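Local coordinates for protein endolysin (Clostridium phage phiCD27, PDB 3QAY) that probably cleaves the amide bond between N-acetylmuramic acid and L-alanine in the peptidoglycan of Clostridium difficile, using a zinc-dependent amidase domain, at residues Y78-E83 with E172-K177; I4-G9 with V37-F42. All coordinates share one frame; numbering follows the deposited sequence.

Contact 1: residues Y78-E83 with E172-K177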
loop_
_atom_site.group_PDB
_atom_site.type_symbol
_atom_site.label_atom_id
_atom_site.label_comp_id
_atom_site.label_asym_id
_atom_site.label_seq_id
_atom_site.Cartn_x
_atom_site.Cartn_y
_atom_site.Cartn_z
ATOM N N TYR A 78 13.874 9.413 0.779
ATOM C CA TYR A 78 13.557 8.026 0.452
ATOM C C TYR A 78 13.862 7.711 -1.006
ATOM O O TYR A 78 13.740 8.567 -1.875
ATOM C CB TYR A 78 12.083 7.728 0.731
ATOM C CG TYR A 78 11.674 7.917 2.167
ATOM C CD1 TYR A 78 12.068 7.015 3.147
ATOM C CD2 TYR A 78 10.876 8.991 2.547
ATOM C CE1 TYR A 78 11.691 7.181 4.469
ATOM C CE2 TYR A 78 10.483 9.164 3.867
ATOM C CZ TYR A 78 10.903 8.257 4.826
ATOM O OH TYR A 78 10.528 8.424 6.137
ATOM N N ASP A 79 14.251 6.471 -1.263
ATOM C CA ASP A 79 14.406 5.982 -2.628
ATOM C C ASP A 79 13.062 5.542 -3.194
ATOM O O ASP A 79 12.882 5.528 -4.410
ATOM C CB ASP A 79 15.400 4.822 -2.669
ATOM C CG ASP A 79 16.741 5.196 -2.077
ATOM O OD1 ASP A 79 17.295 6.240 -2.466
ATOM O OD2 ASP A 79 17.233 4.452 -1.212
ATOM N N LEU A 80 12.116 5.211 -2.313
ATOM C CA LEU A 80 10.828 4.656 -2.728
ATOM C C LEU A 80 9.724 4.872 -1.680
ATOM O O LEU A 80 9.930 4.658 -0.485
ATOM C CB LEU A 80 10.981 3.157 -3.024
ATOM C CG LEU A 80 9.749 2.411 -3.551
ATOM C CD1 LEU A 80 9.269 2.993 -4.868
ATOM C CD2 LEU A 80 10.046 0.916 -3.710
ATOM N N LEU A 81 8.549 5.282 -2.152
ATOM C CA LEU A 81 7.344 5.365 -1.330
ATOM C C LEU A 81 6.329 4.318 -1.777
ATOM O O LEU A 81 6.085 4.156 -2.971
ATOM C CB LEU A 81 6.720 6.759 -1.440
ATOM C CG LEU A 81 5.307 6.961 -0.875
ATOM C CD1 LEU A 81 5.257 6.657 0.620
ATOM C CD2 LEU A 81 4.825 8.380 -1.164
ATOM N N ILE A 82 5.757 3.609 -0.807
ATOM C CA ILE A 82 4.665 2.676 -1.048
ATOM C C ILE A 82 3.511 3.099 -0.154
ATOM O O ILE A 82 3.703 3.259 1.054
ATOM C CB ILE A 82 5.053 1.223 -0.674
ATOM C CG1 ILE A 82 6.187 0.709 -1.561
ATOM C CG2 ILE A 82 3.841 0.294 -0.778
ATOM C CD1 ILE A 82 6.909 -0.486 -0.975
ATOM N N GLU A 83 2.331 3.311 -0.731
ATOM C CA GLU A 83 1.131 3.513 0.084
ATOM C C GLU A 83 0.203 2.317 -0.056
ATOM O O GLU A 83 -0.116 1.893 -1.161
ATOM C CB GLU A 83 0.381 4.796 -0.262
ATOM C CG GLU A 83 -0.780 5.068 0.710
ATOM C CD GLU A 83 -1.257 6.500 0.675
ATOM O OE1 GLU A 83 -2.233 6.768 -0.054
ATOM O OE2 GLU A 83 -0.650 7.360 1.360
ATOM N N GLU A 172 9.309 -9.195 -2.898
ATOM C CA GLU A 172 9.914 -9.872 -4.051
ATOM C C GLU A 172 9.740 -9.046 -5.322
ATOM O O GLU A 172 10.675 -8.914 -6.122
ATOM C CB GLU A 172 9.330 -11.272 -4.246
ATOM C CG GLU A 172 9.825 -12.286 -3.230
ATOM C CD GLU A 172 9.408 -13.713 -3.552
ATOM O OE1 GLU A 172 8.435 -13.911 -4.314
ATOM O OE2 GLU A 172 10.059 -14.640 -3.034
ATOM N N GLY A 173 8.543 -8.486 -5.494
ATOM C CA GLY A 173 8.233 -7.626 -6.627
ATOM C C GLY A 173 9.077 -6.369 -6.663
ATOM O O GLY A 173 9.709 -6.075 -7.669
ATOM N N VAL A 174 9.088 -5.621 -5.566
ATOM C CA VAL A 174 9.857 -4.368 -5.505
ATOM C C VAL A 174 11.351 -4.634 -5.716
ATOM O O VAL A 174 12.008 -3.953 -6.506
ATOM C CB VAL A 174 9.612 -3.626 -4.174
ATOM C CG1 VAL A 174 10.595 -2.478 -3.993
ATOM C CG2 VAL A 174 8.169 -3.121 -4.112
ATOM N N LEU A 175 11.868 -5.656 -5.042
ATOM C CA LEU A 175 13.296 -5.947 -5.072
ATOM C C LEU A 175 13.737 -6.738 -6.307
ATOM O O LEU A 175 14.938 -6.852 -6.569
ATOM C CB LEU A 175 13.709 -6.688 -3.798
ATOM C CG LEU A 175 13.505 -5.922 -2.488
ATOM C CD1 LEU A 175 13.979 -6.771 -1.311
ATOM C CD2 LEU A 175 14.221 -4.565 -2.510
ATOM N N ASN A 176 12.776 -7.268 -7.065
ATOM C CA ASN A 176 13.063 -8.065 -8.270
ATOM C C ASN A 176 13.963 -9.255 -7.967
ATOM O O ASN A 176 14.970 -9.481 -8.633
ATOM C CB ASN A 176 13.670 -7.200 -9.389
ATOM C CG ASN A 176 13.605 -7.876 -10.768
ATOM O OD1 ASN A 176 12.996 -8.931 -10.935
ATOM N ND2 ASN A 176 14.236 -7.259 -11.757
ATOM N N LYS A 177 13.593 -10.011 -6.948
ATOM C CA LYS A 177 14.287 -11.245 -6.622
ATOM C C LYS A 177 13.362 -12.156 -5.846
ATOM O O LYS A 177 12.290 -11.739 -5.405
ATOM C CB LYS A 177 15.566 -10.970 -5.824
ATOM C CG LYS A 177 15.362 -10.260 -4.493
ATOM C CD LYS A 177 16.669 -10.182 -3.710
ATOM C CE LYS A 177 16.419 -9.899 -2.233
ATOM N NZ LYS A 177 17.662 -9.988 -1.417
#
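L80 and V174 meet tip to tip, methyl against methyl, in a small apolar contact that buries 93 Å² in all. L80 CD2 lies 3.4 Å from V174 CG1, tighter than usual for two carbons, whereas the alpha carbons of L80 and V174 stand 9.5 Å apart; it is thus side chains, not backbone, that bridge strand and helix, and no hydrogen bond crosses between the two segments. V174 offers both branches to the strand. Its CG1, turned opposite the backbone N (chi1 169°), takes the leucine, and its CG2 comes to I82 more loosely, 4.3 Å from I82 CD1. L80 and I82, two residues apart on one face of strand 80-87, thus share a single valine. Y108 of helix 103-116 touches both L80 and V174, and I112 of the same helix also packs on V174, so the neighbouring helix widens the apolar patch. Just past the valine the helix stops in a Schellman motif: N176, with positive phi, is the C-prime residue, and K177 N bonds to E172 O at 3.2 Å. The arrangement places the C-terminal turn of helix 152-175 against a central strand, the layered helix-on-sheet packing of the alpha/beta amidase fold.

Contact 2: residues I4-G9 with V37-F42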
loop_
_atom_site.group_PDB
_atom_site.type_symbol
_atom_site.label_atom_id
_atom_site.label_comp_id
_atom_site.label_asym_id
_atom_site.label_seq_id
_atom_site.Cartn_x
_atom_site.Cartn_y
_atom_site.Cartn_z
ATOM N N ILE A 4 13.125 3.107 2.321
ATOM C CA ILE A 4 11.764 2.958 1.828
ATOM C C ILE A 4 10.773 3.566 2.805
ATOM O O ILE A 4 10.906 3.416 4.021
ATOM C CB ILE A 4 11.403 1.466 1.600
ATOM C CG1 ILE A 4 12.409 0.796 0.668
ATOM C CG2 ILE A 4 10.009 1.328 1.008
ATOM C CD1 ILE A 4 12.129 -0.683 0.416
ATOM N N CYS A 5 9.782 4.266 2.270
ATOM C CA CYS A 5 8.716 4.824 3.092
ATOM C C CYS A 5 7.450 4.055 2.799
ATOM O O CYS A 5 7.105 3.868 1.634
ATOM C CB CYS A 5 8.494 6.295 2.771
ATOM S SG CYS A 5 7.201 7.088 3.780
ATOM N N ILE A 6 6.775 3.592 3.851
ATOM C CA ILE A 6 5.471 2.958 3.712
ATOM C C ILE A 6 4.446 3.842 4.406
ATOM O O ILE A 6 4.530 4.058 5.618
ATOM C CB ILE A 6 5.418 1.551 4.354
ATOM C CG1 ILE A 6 6.438 0.616 3.713
ATOM C CG2 ILE A 6 4.020 0.940 4.203
ATOM C CD1 ILE A 6 6.570 -0.721 4.444
ATOM N N THR A 7 3.505 4.383 3.637
ATOM C CA THR A 7 2.376 5.085 4.218
ATOM C C THR A 7 1.163 4.163 4.240
ATOM O O THR A 7 0.976 3.356 3.334
ATOM C CB THR A 7 2.028 6.368 3.454
ATOM O OG1 THR A 7 1.721 6.060 2.095
ATOM C CG2 THR A 7 3.183 7.353 3.498
ATOM N N VAL A 8 0.364 4.267 5.300
ATOM C CA VAL A 8 -0.925 3.597 5.361
ATOM C C VAL A 8 -1.983 4.583 4.888
ATOM O O VAL A 8 -2.085 5.696 5.406
ATOM C CB VAL A 8 -1.245 3.113 6.787
ATOM C CG1 VAL A 8 -2.703 2.690 6.910
ATOM C CG2 VAL A 8 -0.297 1.969 7.176
ATOM N N GLY A 9 -2.754 4.172 3.885
ATOM C CA GLY A 9 -3.817 4.993 3.351
ATOM C C GLY A 9 -4.936 5.214 4.349
ATOM O O GLY A 9 -5.209 4.358 5.196
ATOM N N VAL A 37 4.616 -5.465 9.158
ATOM C CA VAL A 37 5.070 -6.756 8.637
ATOM C C VAL A 37 5.821 -6.556 7.309
ATOM O O VAL A 37 6.878 -7.169 7.081
ATOM C CB VAL A 37 3.893 -7.724 8.444
ATOM C CG1 VAL A 37 4.361 -9.036 7.804
ATOM C CG2 VAL A 37 3.204 -7.993 9.781
ATOM N N LEU A 38 5.281 -5.696 6.446
ATOM C CA LEU A 38 5.928 -5.361 5.169
ATOM C C LEU A 38 7.298 -4.719 5.392
ATOM O O LEU A 38 8.265 -5.072 4.723
ATOM C CB LEU A 38 5.045 -4.417 4.339
ATOM C CG LEU A 38 5.542 -3.990 2.953
ATOM C CD1 LEU A 38 5.851 -5.210 2.076
ATOM C CD2 LEU A 38 4.542 -3.070 2.254
ATOM N N ALA A 39 7.368 -3.772 6.328
ATOM C CA ALA A 39 8.633 -3.126 6.701
ATOM C C ALA A 39 9.689 -4.144 7.134
ATOM O O ALA A 39 10.826 -4.110 6.659
ATOM C CB ALA A 39 8.403 -2.092 7.813
ATOM N N ASP A 40 9.304 -5.046 8.031
ATOM C CA ASP A 40 10.213 -6.071 8.540
ATOM C C ASP A 40 10.703 -7.015 7.441
ATOM O O ASP A 40 11.847 -7.481 7.476
ATOM C CB ASP A 40 9.534 -6.888 9.649
ATOM C CG ASP A 40 9.490 -6.157 10.979
ATOM O OD1 ASP A 40 10.183 -5.132 11.143
ATOM O OD2 ASP A 40 8.759 -6.630 11.873
ATOM N N THR A 41 9.840 -7.304 6.476
ATOM C CA THR A 41 10.222 -8.151 5.349
ATOM C C THR A 41 11.296 -7.457 4.499
ATOM O O THR A 41 12.284 -8.090 4.105
ATOM C CB THR A 41 8.998 -8.551 4.503
ATOM O OG1 THR A 41 7.995 -9.108 5.365
ATOM C CG2 THR A 41 9.376 -9.579 3.455
ATOM N N PHE A 42 11.123 -6.158 4.250
ATOM C CA PHE A 42 12.166 -5.362 3.592
ATOM C C PHE A 42 13.444 -5.319 4.425
ATOM O O PHE A 42 14.537 -5.436 3.882
ATOM C CB PHE A 42 11.707 -3.923 3.332
ATOM C CG PHE A 42 10.907 -3.751 2.075
ATOM C CD1 PHE A 42 11.504 -3.913 0.833
ATOM C CD2 PHE A 42 9.566 -3.383 2.132
ATOM C CE1 PHE A 42 10.781 -3.749 -0.329
ATOM C CE2 PHE A 42 8.830 -3.209 0.973
ATOM C CZ PHE A 42 9.438 -3.388 -0.264
#
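The delta methyl of I4 sits over one face of the F42 ring, in a CH-pi contact that is the tightest part of this strand-helix interface. CD1 of I4 is 3.5 Å from the F42 ring centroid and 21° off the ring normal, displaced toward the rim, where F42 CD1 comes within 3.3 Å of it. The two side chains cross at about a right angle. With CG1 of I4 opposite the carbonyl carbon (chi1 -55°) and CD1 fully extended beyond it, the methyl reaches the face of the ring. I6, on the same face of the strand, makes a less intimate contact: its CD1 lies 3.7 Å from L38 CG and equally near the backbone at A39 N, while the methyl CB of A39 is 4.1 Å from I6 CD1.

Strand 3-8 and helix 27-44 belong to a beta-alpha-beta unit completed by strand 48-52, and the two short segments run nearly antiparallel, at 168°, with their axes 9.8 Å apart. V49 of strand 48-52, the second strand of the unit, touches I6, A39 and F42, closing the apolar layer from beside the first strand.

The solvent side of the helix is marked by D40, which is exposed and forms a salt bridge with R43. T41 is a separate case, lying partly under helix 152-175, where it packs on A167 and V171. T41 OG1 donates to V37 O at 2.8 Å; T41 N bonds to the same oxygen, the two donors arriving from opposite faces of the carbonyl plane.

In the fold
Contacts 1 and 2 lie in series along the chain, yet their centres are only 9 Å apart because strands 3-8 and 80-87 are parallel neighbours in one sheet. Backbone pairing joins them: C5 N is 2.8 Å from L80 O, and I82 N is 2.8 Å from C5 O, both probable hydrogen bonds. Helix 152-175 packs on strand 80-87 in contact 1 and on L38 of contact 2. All the touching residues are buried, in the core rather than at the zinc ion, which H10, E27 and H85 bind about 12 Å from the I82 side chain and 13 Å from that of I6. E83 hydrogen-bonds T7 through OE2 and H85 through OE1, a second-shell residue that probably steadies this ligand.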